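Long-range contact in SidF, inhibitor of growth family, member 3 (Legionella pneumophila subsp. pneumophila, PDB 4FYE), which probably removes a phosphate group from phosphoinositide lipids, acting through its N-terminal phosphatase domain: residues Arg209-Gln214 with Gln298-Gln303. The protein carries 1 engineered substitution. Numbering follows the deposited sequence.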
loop_
_atom_site.group_PDB
_atom_site.type_symbol
_atom_site.label_atom_id
_atom_site.label_comp_id
_atom_site.label_asym_id
_atom_site.label_seq_id
_atom_site.Cartn_x
_atom_site.Cartn_y
_atom_site.Cartn_z
ATOM N N ARG A 209 -12.916 4.207 5.390
ATOM C CA ARG A 209 -14.191 4.421 5.961
ATOM C C ARG A 209 -15.113 4.588 4.758
ATOM O O ARG A 209 -14.717 5.109 3.725
ATOM C CB ARG A 209 -14.109 5.675 6.826
ATOM C CG ARG A 209 -15.416 6.205 7.328
ATOM C CD ARG A 209 -15.200 7.419 8.194
ATOM N NE ARG A 209 -16.249 7.531 9.205
ATOM C CZ ARG A 209 -16.155 7.037 10.440
ATOM N NH1 ARG A 209 -15.052 6.384 10.821
ATOM N NH2 ARG A 209 -17.167 7.203 11.294
ATOM N N TYR A 210 -16.342 4.101 4.861
ATOM C CA TYR A 210 -17.253 4.147 3.718
ATOM C C TYR A 210 -17.672 5.567 3.333
ATOM O O TYR A 210 -17.934 6.396 4.204
ATOM C CB TYR A 210 -18.498 3.346 4.045
ATOM C CG TYR A 210 -18.297 1.869 4.048
ATOM C CD1 TYR A 210 -17.698 1.226 2.972
ATOM C CD2 TYR A 210 -18.759 1.088 5.111
ATOM C CE1 TYR A 210 -17.539 -0.163 2.963
ATOM C CE2 TYR A 210 -18.614 -0.305 5.119
ATOM C CZ TYR A 210 -18.019 -0.929 4.044
ATOM O OH TYR A 210 -17.861 -2.301 4.054
ATOM N N THR A 211 -17.781 5.852 2.041
ATOM C CA THR A 211 -18.381 7.136 1.633
ATOM C C THR A 211 -19.898 7.112 1.819
ATOM O O THR A 211 -20.492 6.046 1.946
ATOM C CB THR A 211 -18.153 7.462 0.167
ATOM O OG1 THR A 211 -18.693 6.417 -0.623
ATOM C CG2 THR A 211 -16.674 7.625 -0.165
ATOM N N LYS A 212 -20.539 8.269 1.836
ATOM C CA LYS A 212 -21.957 8.239 2.054
ATOM C C LYS A 212 -22.641 7.489 0.918
ATOM O O LYS A 212 -23.552 6.717 1.151
ATOM C CB LYS A 212 -22.552 9.640 2.291
ATOM C CG LYS A 212 -21.979 10.258 3.547
ATOM C CD LYS A 212 -22.996 11.027 4.353
ATOM C CE LYS A 212 -22.331 11.903 5.408
ATOM N NZ LYS A 212 -23.150 13.144 5.702
ATOM N N ARG A 213 -22.204 7.737 -0.307
ATOM C CA ARG A 213 -22.735 7.017 -1.441
ATOM C C ARG A 213 -22.665 5.500 -1.228
ATOM O O ARG A 213 -23.657 4.814 -1.394
ATOM C CB ARG A 213 -21.969 7.388 -2.694
ATOM C CG ARG A 213 -22.581 6.861 -3.971
ATOM C CD ARG A 213 -21.507 6.794 -5.022
ATOM N NE ARG A 213 -21.046 8.132 -5.325
ATOM C CZ ARG A 213 -21.692 8.968 -6.132
ATOM N NH1 ARG A 213 -22.826 8.589 -6.714
ATOM N NH2 ARG A 213 -21.196 10.176 -6.362
ATOM N N GLN A 214 -21.510 4.972 -0.855
ATOM C CA GLN A 214 -21.417 3.541 -0.525
ATOM C C GLN A 214 -22.403 3.174 0.600
ATOM O O GLN A 214 -23.090 2.167 0.547
ATOM C CB GLN A 214 -19.991 3.163 -0.099
ATOM C CG GLN A 214 -18.974 3.070 -1.222
ATOM C CD GLN A 214 -17.543 3.104 -0.697
ATOM O OE1 GLN A 214 -17.283 3.700 0.354
ATOM N NE2 GLN A 214 -16.599 2.528 -1.460
ATOM N N GLN A 298 -12.997 4.261 -6.120
ATOM C CA GLN A 298 -12.126 5.413 -6.355
ATOM C C GLN A 298 -12.553 6.652 -5.522
ATOM O O GLN A 298 -11.696 7.349 -5.002
ATOM C CB GLN A 298 -12.046 5.804 -7.824
ATOM C CG GLN A 298 -10.908 6.788 -8.054
ATOM C CD GLN A 298 -9.565 6.268 -7.563
ATOM O OE1 GLN A 298 -9.293 5.077 -7.670
ATOM N NE2 GLN A 298 -8.696 7.169 -7.085
ATOM N N GLU A 299 -13.848 6.942 -5.380
ATOM C CA GLU A 299 -14.182 8.062 -4.527
ATOM C C GLU A 299 -13.830 7.848 -3.055
ATOM O O GLU A 299 -13.306 8.773 -2.418
ATOM C CB GLU A 299 -15.534 8.778 -4.821
ATOM C CG GLU A 299 -16.831 8.039 -4.488
ATOM C CD GLU A 299 -18.087 8.942 -4.500
ATOM O OE1 GLU A 299 -19.041 8.639 -3.758
ATOM O OE2 GLU A 299 -18.175 9.949 -5.231
ATOM N N GLU A 300 -13.935 6.618 -2.560
ATOM C CA GLU A 300 -13.527 6.330 -1.191
ATOM C C GLU A 300 -12.055 6.602 -1.020
ATOM O O GLU A 300 -11.626 7.205 -0.047
ATOM C CB GLU A 300 -13.862 4.904 -0.800
ATOM C CG GLU A 300 -13.611 4.536 0.682
ATOM C CD GLU A 300 -13.481 3.016 0.952
ATOM O OE1 GLU A 300 -12.871 2.626 1.990
ATOM O OE2 GLU A 300 -13.951 2.177 0.137
ATOM N N VAL A 301 -11.267 6.188 -1.998
ATOM C CA VAL A 301 -9.853 6.515 -1.998
ATOM C C VAL A 301 -9.610 8.032 -1.906
ATOM O O VAL A 301 -8.638 8.441 -1.288
ATOM C CB VAL A 301 -9.140 5.917 -3.256
ATOM C CG1 VAL A 301 -7.724 6.498 -3.508
ATOM C CG2 VAL A 301 -9.125 4.426 -3.144
ATOM N N ILE A 302 -10.445 8.849 -2.548
ATOM C CA ILE A 302 -10.277 10.312 -2.460
ATOM C C ILE A 302 -10.585 10.745 -1.054
ATOM O O ILE A 302 -9.890 11.550 -0.461
ATOM C CB ILE A 302 -11.147 11.075 -3.447
ATOM C CG1 ILE A 302 -10.855 10.554 -4.849
ATOM C CG2 ILE A 302 -10.938 12.596 -3.305
ATOM C CD1 ILE A 302 -11.150 11.525 -5.946
ATOM N N GLN A 303 -11.612 10.163 -0.489
ATOM C CA GLN A 303 -11.959 10.498 0.842
ATOM C C GLN A 303 -10.825 10.160 1.832
ATOM O O GLN A 303 -10.508 10.963 2.728
ATOM C CB GLN A 303 -13.237 9.772 1.220
ATOM C CG GLN A 303 -13.726 10.158 2.597
ATOM C CD GLN A 303 -15.084 9.611 2.883
ATOM O OE1 GLN A 303 -15.188 8.551 3.499
ATOM N NE2 GLN A 303 -16.131 10.297 2.413
HETATM O O HOH W 1 -20.414 9.912 -0.846
#
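The carboxylate of Glu299 lies at the edge of the Arg213 guanidinium, close to the guanidinium plane, while Phe507 makes a cation-pi contact with Arg213. Arg213 grips the acid side-on in a salt bridge, NE to Glu299 OE1 at 2.6 Å and NH2 to Glu299 OE2 at 3.2 Å. The two planes stand 56° apart, and both nitrogens come to the oxygens from above the carboxylate plane. The Gln214 amide is turned 68° from the carboxylate of Glu300, and its NE2 donates to Glu300 OE2 over 3.1 Å; the same oxygen also accepts from Asn243 N. At the in-plane edge of the Tyr210 ring, Gln214 OE1 accepts from Thr211 N at 2.8 Å, which holds the amide whose NE2 reaches Glu300. In return Gln214 N donates to Thr211 OG1, closing the capping box that starts helix 212-216. Thr211 CG2, anti to the carbonyl carbon, presses on the backbone of helix 284-311 at Glu300 CA, 3.6 Å away. The contact thus seats the N-terminal turn of helix 212-216, which follows strand 199-206, against the side of long helix 284-311. Strand 391-399 borders it at Arg209, Lys212 and Gln303, and helix 373-387 packs on Glu299 through Phe387.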